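Local coordinates for protein 1,3-alpha-isomaltosidase (Kribbella flavida DSM 17836, PDB 5X3I) that hydrolyses the alpha-1,3-glucosidic linkages of a cyclic tetrasaccharide derived from starch, releasing isomaltose inside the cell, at residues 271-276 / 282-287. The protein carries 1 engineered substitution. Numbering follows the deposited sequence.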
loop_
_atom_site.group_PDB
_atom_site.type_symbol
_atom_site.label_atom_id
_atom_site.label_comp_id
_atom_site.label_asym_id
_atom_site.label_seq_id
_atom_site.Cartn_x
_atom_site.Cartn_y
_atom_site.Cartn_z
ATOM N N ALA A 271 -19.910 -12.737 0.568
ATOM C CA ALA A 271 -20.585 -12.316 1.788
ATOM C C ALA A 271 -21.363 -11.041 1.527
ATOM O O ALA A 271 -20.871 -10.127 0.875
ATOM C CB ALA A 271 -19.582 -12.119 2.935
ATOM N N ILE A 272 -22.594 -11.001 2.015
ATOM C CA ILE A 272 -23.426 -9.813 1.920
ATOM C C ILE A 272 -23.682 -9.264 3.317
ATOM O O ILE A 272 -24.051 -10.011 4.210
ATOM C CB ILE A 272 -24.770 -10.112 1.238
ATOM C CG1 ILE A 272 -24.538 -10.651 -0.173
ATOM C CG2 ILE A 272 -25.632 -8.861 1.183
ATOM C CD1 ILE A 272 -23.864 -9.671 -1.086
ATOM N N TYR A 273 -23.477 -7.966 3.509
ATOM C CA TYR A 273 -23.729 -7.357 4.814
ATOM C C TYR A 273 -24.825 -6.320 4.679
ATOM O O TYR A 273 -24.817 -5.534 3.741
ATOM C CB TYR A 273 -22.461 -6.709 5.388
ATOM C CG TYR A 273 -21.219 -7.559 5.274
ATOM C CD1 TYR A 273 -21.047 -8.679 6.062
ATOM C CD2 TYR A 273 -20.216 -7.232 4.383
ATOM C CE1 TYR A 273 -19.908 -9.452 5.964
ATOM C CE2 TYR A 273 -19.076 -7.998 4.279
ATOM C CZ TYR A 273 -18.930 -9.106 5.070
ATOM O OH TYR A 273 -17.804 -9.876 4.960
ATOM N N GLU A 274 -25.758 -6.305 5.624
ATOM C CA GLU A 274 -26.882 -5.376 5.543
ATOM C C GLU A 274 -26.935 -4.436 6.741
ATOM O O GLU A 274 -26.652 -4.843 7.859
ATOM C CB GLU A 274 -28.192 -6.153 5.428
ATOM C CG GLU A 274 -28.117 -7.308 4.442
ATOM C CD GLU A 274 -29.309 -7.373 3.523
ATOM O OE1 GLU A 274 -29.123 -7.667 2.323
ATOM O OE2 GLU A 274 -30.438 -7.137 4.002
ATOM N N GLY A 275 -27.268 -3.173 6.497
ATOM C CA GLY A 275 -27.464 -2.218 7.575
ATOM C C GLY A 275 -27.043 -0.829 7.157
ATOM O O GLY A 275 -26.847 -0.575 5.969
ATOM N N ASP A 276 -26.888 0.069 8.127
ATOM C CA ASP A 276 -26.265 1.360 7.859
ATOM C C ASP A 276 -24.774 1.102 7.627
ATOM O O ASP A 276 -24.301 0.011 7.933
ATOM C CB ASP A 276 -26.519 2.361 9.001
ATOM C CG ASP A 276 -26.039 1.874 10.359
ATOM O OD1 ASP A 276 -25.162 0.994 10.453
ATOM O OD2 ASP A 276 -26.550 2.405 11.362
ATOM N N THR A 282 -19.050 -3.393 10.286
ATOM C CA THR A 282 -18.915 -4.290 11.426
ATOM C C THR A 282 -18.951 -5.746 10.979
ATOM O O THR A 282 -18.163 -6.566 11.439
ATOM C CB THR A 282 -20.020 -4.051 12.471
ATOM O OG1 THR A 282 -19.924 -2.718 12.981
ATOM C CG2 THR A 282 -19.908 -5.040 13.616
ATOM N N GLY A 283 -19.875 -6.061 10.079
ATOM C CA GLY A 283 -19.963 -7.402 9.535
ATOM C C GLY A 283 -18.680 -7.823 8.835
ATOM O O GLY A 283 -18.184 -8.918 9.057
ATOM N N PHE A 284 -18.153 -6.949 7.987
ATOM C CA PHE A 284 -16.873 -7.184 7.317
ATOM C C PHE A 284 -15.753 -7.423 8.344
ATOM O O PHE A 284 -15.060 -8.430 8.288
ATOM C CB PHE A 284 -16.534 -5.999 6.404
ATOM C CG PHE A 284 -15.274 -6.176 5.581
ATOM C CD1 PHE A 284 -15.034 -7.344 4.880
ATOM C CD2 PHE A 284 -14.351 -5.145 5.483
ATOM C CE1 PHE A 284 -13.898 -7.487 4.114
ATOM C CE2 PHE A 284 -13.212 -5.283 4.725
ATOM C CZ PHE A 284 -12.984 -6.450 4.039
ATOM N N LEU A 285 -15.606 -6.513 9.301
ATOM C CA LEU A 285 -14.471 -6.579 10.227
ATOM C C LEU A 285 -14.605 -7.741 11.214
ATOM O O LEU A 285 -13.610 -8.351 11.584
ATOM C CB LEU A 285 -14.304 -5.248 10.970
ATOM C CG LEU A 285 -14.055 -4.002 10.105
ATOM C CD1 LEU A 285 -13.632 -2.795 10.948
ATOM C CD2 LEU A 285 -13.052 -4.273 8.995
ATOM N N ASP A 286 -15.833 -8.062 11.623
ATOM C CA ASP A 286 -16.074 -9.262 12.427
ATOM C C ASP A 286 -15.531 -10.494 11.722
ATOM O O ASP A 286 -15.052 -11.430 12.352
ATOM C CB ASP A 286 -17.565 -9.468 12.709
ATOM C CG ASP A 286 -18.046 -8.695 13.922
ATOM O OD1 ASP A 286 -17.205 -8.072 14.596
ATOM O OD2 ASP A 286 -19.269 -8.707 14.189
ATOM N N GLU A 287 -15.660 -10.499 10.403
ATOM C CA GLU A 287 -15.165 -11.598 9.597
ATOM C C GLU A 287 -13.653 -11.556 9.343
ATOM O O GLU A 287 -12.980 -12.562 9.483
ATOM C CB GLU A 287 -15.920 -11.607 8.259
ATOM C CG GLU A 287 -15.559 -12.728 7.314
ATOM C CD GLU A 287 -16.338 -12.655 5.994
ATOM O OE1 GLU A 287 -15.725 -12.938 4.946
ATOM O OE2 GLU A 287 -17.543 -12.304 6.011
#
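The ring of Y273 lies with one face against the backbone of G283 and F284, so that an aromatic side chain from the end of strand 267-274 packs on the second half of helix 277-288, which follows it in the chain. The peptide N of F284 sits 3.6 Å above the ring plane, over its centre. CE1 of Y273 comes within 3.5 Å of the carbonyl carbon of G283, and CZ of Y273 lies 3.6 Å from CA of F284. With no side chain at G283, the ring can settle directly on the backbone.

Apolar contact continues at F284, where CB is 3.9 Å from CE2 of Y273. With CG anti to the backbone N (chi1 -176°), the F284 ring turns past the tyrosine, and the Y273 OH lies at its edge, in its plane; the ring stacks on F226 and meets H240 edge-to-face.

The polar link is a single hydrogen bond, 2.7 Å from the OH of Y273 to OE2 of E287, arriving well above the carboxylate plane. E287 reaches it through an extended chain, and its OE1 pairs with R242 in a salt bridge. CB of A271 flanks the same OE2.

The pairing joins strand 267-274, of the mixed sheet that also holds 223-230 and 237-241, to helix 277-288, away from the active site. Hydroxyl and arginine together probably stabilise E287 as a carboxylate, while the hydrogen bond fixes the tyrosine hydroxyl and the backbone against the ring face restricts its rotation.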